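Local coordinates for protein 2,3-dehydroadipyl-CoA hydratase (Escherichia coli, PDB 4FZW) that catalyses the reversible hydration of 2,3-dehydroadipyl-CoA to 3-hydroxyadipyl-CoA in the bacterial breakdown of phenylacetate, at residues B[207-210]-B[211-215]; B[226-229]-B[230-233]; B[240-243]-B[244-248]. All coordinates share one frame; numbering follows the deposited sequence.

Contact 1. Residues B[207-210]-B[211-215]; sequences AAKQ and ALRQS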
loop_
_atom_site.group_PDB
_atom_site.type_symbol
_atom_site.label_atom_id
_atom_site.label_comp_id
_atom_site.label_asym_id
_atom_site.label_seq_id
_atom_site.Cartn_x
_atom_site.Cartn_y
_atom_site.Cartn_z
ATOM N N ALA B 207 20.404 9.607 -5.986
ATOM C CA ALA B 207 19.473 9.884 -4.886
ATOM C C ALA B 207 18.087 10.312 -5.388
ATOM O O ALA B 207 17.071 9.751 -4.976
ATOM C CB ALA B 207 20.037 10.953 -3.954
ATOM N N ALA B 208 18.051 11.323 -6.248
ATOM C CA ALA B 208 16.794 11.898 -6.699
ATOM C C ALA B 208 15.999 10.876 -7.492
ATOM O O ALA B 208 14.772 10.793 -7.356
ATOM C CB ALA B 208 17.055 13.124 -7.549
ATOM N N LYS B 209 16.698 10.104 -8.325
ATOM C CA LYS B 209 16.035 9.077 -9.117
ATOM C C LYS B 209 15.358 8.052 -8.213
ATOM O O LYS B 209 14.202 7.675 -8.427
ATOM C CB LYS B 209 17.006 8.372 -10.066
ATOM C CG LYS B 209 16.280 7.555 -11.130
ATOM C CD LYS B 209 17.204 6.605 -11.893
ATOM C CE LYS B 209 16.357 5.554 -12.591
ATOM N NZ LYS B 209 17.033 4.881 -13.729
ATOM N N GLN B 210 16.090 7.613 -7.195
ATOM C CA GLN B 210 15.606 6.594 -6.266
ATOM C C GLN B 210 14.318 7.054 -5.589
ATOM O O GLN B 210 13.348 6.305 -5.525
ATOM C CB GLN B 210 16.687 6.256 -5.247
ATOM C CG GLN B 210 16.274 5.136 -4.276
ATOM C CD GLN B 210 15.934 3.822 -4.979
ATOM O OE1 GLN B 210 16.045 3.703 -6.205
ATOM N NE2 GLN B 210 15.516 2.829 -4.197
ATOM N N ALA B 211 14.312 8.304 -5.122
ATOM C CA ALA B 211 13.091 8.946 -4.635
ATOM C C ALA B 211 11.956 8.901 -5.648
ATOM O O ALA B 211 10.816 8.690 -5.265
ATOM C CB ALA B 211 13.358 10.391 -4.216
ATOM N N LEU B 212 12.257 9.109 -6.931
ATOM C CA LEU B 212 11.214 9.056 -7.956
ATOM C C LEU B 212 10.669 7.639 -8.169
ATOM O O LEU B 212 9.452 7.462 -8.310
ATOM C CB LEU B 212 11.688 9.661 -9.286
ATOM C CG LEU B 212 11.980 11.166 -9.323
ATOM C CD1 LEU B 212 13.022 11.523 -10.410
ATOM C CD2 LEU B 212 10.696 11.982 -9.482
ATOM N N ARG B 213 11.557 6.642 -8.208
ATOM C CA ARG B 213 11.128 5.239 -8.327
ATOM C C ARG B 213 10.241 4.804 -7.152
ATOM O O ARG B 213 9.275 4.067 -7.328
ATOM C CB ARG B 213 12.332 4.303 -8.407
ATOM C CG ARG B 213 13.307 4.606 -9.539
ATOM C CD ARG B 213 14.583 3.796 -9.372
ATOM N NE ARG B 213 14.332 2.359 -9.386
ATOM C CZ ARG B 213 15.274 1.436 -9.231
ATOM N NH1 ARG B 213 14.953 0.145 -9.263
ATOM N NH2 ARG B 213 16.534 1.807 -9.037
ATOM N N GLN B 214 10.568 5.266 -5.952
ATOM C CA GLN B 214 9.828 4.843 -4.773
ATOM C C GLN B 214 8.456 5.497 -4.686
ATOM O O GLN B 214 7.559 4.958 -4.037
ATOM C CB GLN B 214 10.626 5.094 -3.488
ATOM C CG GLN B 214 11.934 4.285 -3.379
ATOM C CD GLN B 214 11.701 2.795 -3.420
ATOM O OE1 GLN B 214 12.050 2.135 -4.397
ATOM N NE2 GLN B 214 11.123 2.246 -2.344
ATOM N N SER B 215 8.288 6.648 -5.334
ATOM C CA SER B 215 6.989 7.311 -5.349
ATOM C C SER B 215 5.913 6.387 -5.949
ATOM O O SER B 215 4.720 6.508 -5.638
ATOM C CB SER B 215 7.060 8.655 -6.093
ATOM O OG SER B 215 7.437 8.473 -7.442
#
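Gln-210 and Arg-213, three residues apart on helix 202-214, meet through their polar ends: OE1 of Gln-210 lies 3.4 Å from NH2 of Arg-213. The amide and guanidinium planes stand 88° apart, and the oxygen approaches the guanidinium obliquely. In Gln-210 the bend at chi2 (59°) turns the amide over Arg-213, with OE1 3.5 Å from CD of Arg-213. Aliphatic packing joins Lys-209 to the same arginine, CE of Lys-209 resting 4.1 Å from CD of Arg-213. The extended chain of the lysine carries NZ to Asp-118, with which it forms a salt bridge, and to the carbonyl oxygens of Lys-96 and Phe-94, to which it is hydrogen-bonded. With NZ of Lys-209 5.6 Å from NH2 of Arg-213, Asp-118 probably offsets part of the gathered positive charge. Helix 202-214 opens the C-terminal helical region that follows the core of the crotonase fold, and its backbone bonds here have the i to i+4 spacing of an alpha-helix. Ala-211 N donates to Ala-207 O at 3.1 Å, Arg-213 N to Lys-209 O at 2.8 Å, and Gln-214 N to Gln-210 O at 3.0 Å. Leu-212 packs against the backbone, its CG 3.4 Å from O of Ala-208. The small side chains of Ala-207 and Ala-211 pack on Leu-234 and Leu-230 of helix 220-235, and Thr-144 of a second subunit lies against Ala-211 and Leu-212. A polar link to that subunit comes from its Gln-145, whose NE2 donates to the carbonyl oxygen of Ala-211.

Contact 2. Residues B[226-229]-B[230-233]; sequences QERQ and LFTL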
loop_
_atom_site.group_PDB
_atom_site.type_symbol
_atom_site.label_atom_id
_atom_site.label_comp_id
_atom_site.label_asym_id
_atom_site.label_seq_id
_atom_site.Cartn_x
_atom_site.Cartn_y
_atom_site.Cartn_z
ATOM N N GLN B 226 10.668 8.878 3.033
ATOM C CA GLN B 226 11.740 8.303 2.215
ATOM C C GLN B 226 12.590 9.392 1.493
ATOM O O GLN B 226 13.836 9.324 1.446
ATOM C CB GLN B 226 11.116 7.290 1.234
ATOM C CG GLN B 226 12.071 6.531 0.336
ATOM C CD GLN B 226 11.841 5.015 0.379
ATOM O OE1 GLN B 226 12.167 4.355 1.359
ATOM N NE2 GLN B 226 11.285 4.467 -0.686
ATOM N N GLU B 227 11.915 10.402 0.946
ATOM C CA GLU B 227 12.603 11.527 0.301
ATOM C C GLU B 227 13.574 12.171 1.298
ATOM O O GLU B 227 14.686 12.576 0.923
ATOM C CB GLU B 227 11.601 12.562 -0.207
ATOM C CG GLU B 227 12.243 13.796 -0.827
ATOM C CD GLU B 227 11.240 14.880 -1.221
ATOM O OE1 GLU B 227 11.042 15.816 -0.417
ATOM O OE2 GLU B 227 10.664 14.814 -2.336
ATOM N N ARG B 228 13.163 12.252 2.563
ATOM C CA ARG B 228 13.970 12.930 3.573
ATOM C C ARG B 228 15.241 12.174 3.945
ATOM O O ARG B 228 16.274 12.782 4.177
ATOM C CB ARG B 228 13.142 13.252 4.818
ATOM C CG ARG B 228 12.177 14.408 4.584
ATOM C CD ARG B 228 12.939 15.620 4.127
ATOM N NE ARG B 228 13.967 15.985 5.092
ATOM C CZ ARG B 228 14.739 17.069 5.007
ATOM N NH1 ARG B 228 14.607 17.905 3.987
ATOM N NH2 ARG B 228 15.648 17.324 5.945
ATOM N N GLN B 229 15.177 10.848 4.005
ATOM C CA GLN B 229 16.377 10.067 4.326
ATOM C C GLN B 229 17.371 10.061 3.171
ATOM O O GLN B 229 18.581 10.055 3.395
ATOM C CB GLN B 229 16.043 8.653 4.813
ATOM C CG GLN B 229 15.056 7.914 3.989
ATOM C CD GLN B 229 14.237 6.932 4.808
ATOM O OE1 GLN B 229 13.702 7.270 5.855
ATOM N NE2 GLN B 229 14.138 5.713 4.328
ATOM N N LEU B 230 16.855 10.105 1.941
ATOM C CA LEU B 230 17.697 10.290 0.755
ATOM C C LEU B 230 18.304 11.686 0.737
ATOM O O LEU B 230 19.502 11.850 0.509
ATOM C CB LEU B 230 16.885 10.072 -0.521
ATOM C CG LEU B 230 16.587 8.606 -0.821
ATOM C CD1 LEU B 230 15.344 8.475 -1.729
ATOM C CD2 LEU B 230 17.828 7.894 -1.386
ATOM N N PHE B 231 17.470 12.689 0.964
ATOM C CA PHE B 231 17.937 14.063 1.021
ATOM C C PHE B 231 19.077 14.176 2.039
ATOM O O PHE B 231 20.170 14.650 1.729
ATOM C CB PHE B 231 16.772 14.972 1.399
ATOM C CG PHE B 231 17.151 16.399 1.569
ATOM C CD1 PHE B 231 17.097 17.282 0.482
ATOM C CD2 PHE B 231 17.561 16.879 2.813
ATOM C CE1 PHE B 231 17.463 18.623 0.627
ATOM C CE2 PHE B 231 17.921 18.223 2.967
ATOM C CZ PHE B 231 17.866 19.102 1.856
ATOM N N THR B 232 18.824 13.723 3.256
ATOM C CA THR B 232 19.828 13.774 4.311
ATOM C C THR B 232 21.122 13.091 3.863
ATOM O O THR B 232 22.223 13.559 4.139
ATOM C CB THR B 232 19.296 13.127 5.609
ATOM O OG1 THR B 232 18.077 13.782 5.996
ATOM C CG2 THR B 232 20.323 13.263 6.734
ATOM N N LEU B 233 20.973 11.976 3.164
ATOM C CA LEU B 233 22.108 11.261 2.610
ATOM C C LEU B 233 23.045 12.204 1.870
ATOM O O LEU B 233 24.253 12.182 2.069
ATOM C CB LEU B 233 21.602 10.170 1.671
ATOM C CG LEU B 233 22.588 9.282 0.911
ATOM C CD1 LEU B 233 22.369 7.838 1.305
ATOM C CD2 LEU B 233 22.403 9.463 -0.594
#
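Phe-231 and Arg-228 lie side by side, one helical turn apart, and point the same way. From the backbone outward, CB of Phe-231 rests 3.2 Å from O of Glu-227, the carbonyl that accepts the bond from Phe-231 N. CG lies 3.8 Å from NH1 of Arg-228. The closest approach is at CD2, over one face of the guanidinium and 3.3 Å from NH1 of Arg-228; CE2 follows at 3.5 Å from the same nitrogen, and CZ at 4.1 Å. NH1 sits over one ring face, offset toward the rim, the guanidinium and ring planes inclined by 29°. Bends at chi2 and chi3 (both -57°) fold the arginine over the ring, where NH1 also donates to Gly-140 O of a second subunit. With an alanine in place of Arg-228, the ring of Phe-231 would probably lose the group stacked over that face and Gly-140 O of the second subunit its arginine donor. The carbonyl oxygen of Arg-228 accepts from Thr-232 OG1 at 2.7 Å and from Thr-232 N at 2.9 Å, from opposite faces of its plane. A threonine hydroxyl returned to the carbonyl four residues earlier is a common alpha-helical feature; here it lies in a C-terminal helix of the crotonase fold, at a subunit interface.

Contact 3. Residues B[240-243]-B[244-248]; sequences RHEG and ISAFL
Ile-244 sets its CG1 3.4 Å from O of Arg-240 and 3.7 Å from O of His-241, spanning two successive carbonyls of the preceding turn. CG1 occupies the position between backbone N and carbonyl carbon (chi1 66°), which puts it beside these two oxygens. The oxygen of His-241 also accepts the hydrogen bond from Ser-245 N, at 3.0 Å. CB of Ala-246 packs 3.4 Å from O of Glu-242, and Ala-246 N donates to that oxygen at 2.9 Å. The next bond, Phe-247 N to Gly-243 O at 3.3 Å, is weak. These turns belong to helix 239-248, the last helix of the chain and part of the C-terminal helical region of the crotonase fold. Farther out, OE2 of Glu-242 forms a salt bridge with Arg-251, which also touches Ala-246 and makes a weak hydrogen bond with OG of Ser-245, tying the helix to the tail beyond it. Arg-240 is anchored the other way, NH2 donating to O of Ala-235 at the end of helix 220-235. Leu-135 of a second subunit packs on Ile-244 and Phe-247, while Ile-137 of that subunit meets Arg-240.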
loop_
_atom_site.group_PDB
_atom_site.type_symbol
_atom_site.label_atom_id
_atom_site.label_comp_id
_atom_site.label_asym_id
_atom_site.label_seq_id
_atom_site.Cartn_x
_atom_site.Cartn_y
_atom_site.Cartn_z
ATOM N N ARG B 240 27.943 17.756 -2.221
ATOM C CA ARG B 240 26.943 18.756 -1.881
ATOM C C ARG B 240 27.601 20.091 -1.589
ATOM O O ARG B 240 27.019 21.152 -1.789
ATOM C CB ARG B 240 26.091 18.355 -0.702
ATOM C CG ARG B 240 25.114 19.454 -0.336
ATOM C CD ARG B 240 24.260 19.072 0.839
ATOM N NE ARG B 240 25.083 18.735 1.984
ATOM C CZ ARG B 240 25.260 19.531 3.026
ATOM N NH1 ARG B 240 24.652 20.706 3.056
ATOM N NH2 ARG B 240 26.037 19.150 4.036
ATOM N N HIS B 241 28.826 20.017 -1.096
ATOM C CA HIS B 241 29.613 21.193 -0.791
ATOM C C HIS B 241 30.098 21.825 -2.097
ATOM O O HIS B 241 30.072 23.046 -2.259
ATOM C CB HIS B 241 30.796 20.786 0.095
ATOM C CG HIS B 241 31.746 21.894 0.402
ATOM N ND1 HIS B 241 32.758 22.277 -0.464
ATOM C CD2 HIS B 241 31.864 22.705 1.483
ATOM C CE1 HIS B 241 33.439 23.270 0.071
ATOM N NE2 HIS B 241 32.920 23.550 1.249
ATOM N N GLU B 242 30.512 20.978 -3.033
ATOM C CA GLU B 242 31.046 21.435 -4.306
ATOM C C GLU B 242 29.950 22.070 -5.156
ATOM O O GLU B 242 30.170 23.101 -5.804
ATOM C CB GLU B 242 31.701 20.271 -5.062
ATOM C CG GLU B 242 32.357 20.660 -6.380
ATOM C CD GLU B 242 33.447 21.705 -6.208
ATOM O OE1 GLU B 242 33.993 21.820 -5.089
ATOM O OE2 GLU B 242 33.756 22.412 -7.189
ATOM N N GLY B 243 28.772 21.449 -5.139
ATOM C CA GLY B 243 27.646 21.897 -5.933
ATOM C C GLY B 243 27.225 23.320 -5.628
ATOM O O GLY B 243 27.044 24.134 -6.540
ATOM N N ILE B 244 27.068 23.627 -4.344
ATOM C CA ILE B 244 26.610 24.953 -3.948
ATOM C C ILE B 244 27.758 25.962 -3.879
ATOM O O ILE B 244 27.546 27.161 -4.045
ATOM C CB ILE B 244 25.850 24.925 -2.616
ATOM C CG1 ILE B 244 26.781 24.528 -1.484
ATOM C CG2 ILE B 244 24.673 23.963 -2.702
ATOM C CD1 ILE B 244 26.259 24.920 -0.140
ATOM N N SER B 245 28.967 25.471 -3.627
ATOM C CA SER B 245 30.156 26.313 -3.678
ATOM C C SER B 245 30.361 26.866 -5.088
ATOM O O SER B 245 30.488 28.070 -5.272
ATOM C CB SER B 245 31.391 25.534 -3.219
ATOM O OG SER B 245 32.590 26.191 -3.593
ATOM N N ALA B 246 30.371 25.982 -6.082
ATOM C CA ALA B 246 30.533 26.398 -7.475
ATOM C C ALA B 246 29.353 27.226 -7.975
ATOM O O ALA B 246 29.474 27.944 -8.964
ATOM C CB ALA B 246 30.759 25.189 -8.384
ATOM N N PHE B 247 28.214 27.121 -7.301
ATOM C CA PHE B 247 27.041 27.908 -7.670
ATOM C C PHE B 247 27.089 29.309 -7.049
ATOM O O PHE B 247 26.782 30.299 -7.716
ATOM C CB PHE B 247 25.742 27.183 -7.281
ATOM C CG PHE B 247 24.517 28.046 -7.371
ATOM C CD1 PHE B 247 23.789 28.109 -8.550
ATOM C CD2 PHE B 247 24.103 28.809 -6.286
ATOM C CE1 PHE B 247 22.657 28.918 -8.646
ATOM C CE2 PHE B 247 22.984 29.611 -6.369
ATOM C CZ PHE B 247 22.256 29.669 -7.551
ATOM N N LEU B 248 27.482 29.387 -5.778
ATOM C CA LEU B 248 27.544 30.664 -5.062
ATOM C C LEU B 248 28.720 31.529 -5.513
ATOM O O LEU B 248 28.623 32.759 -5.548
ATOM C CB LEU B 248 27.579 30.456 -3.541
ATOM C CG LEU B 248 26.285 29.960 -2.892
ATOM C CD1 LEU B 248 26.451 29.826 -1.387
ATOM C CD2 LEU B 248 25.129 30.888 -3.228
#

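Contacts 1, 2 and 3 lie in series on the last three helices, their centres about 14, 24 and 29 Å from the centre of the chain. The first two are buried and pack directly on each other, CD1 of Leu-230 lying 3.6 Å from N of Ala-211. Contact 3 is partly exposed and touches neither, its nearest atoms about 6 Å from contact 2. Their charged side chains find different partners. Lys-209 is paired inside its own chain, Arg-228 and Glu-227 reach backbone atoms of a second subunit, and Glu-242 pairs with Arg-251 in the C-terminal tail. All three touch the second subunit; contacts 1 and 2 also meet a third, contact 2 more broadly, through Gln-229, Leu-230, Thr-232 and Leu-233.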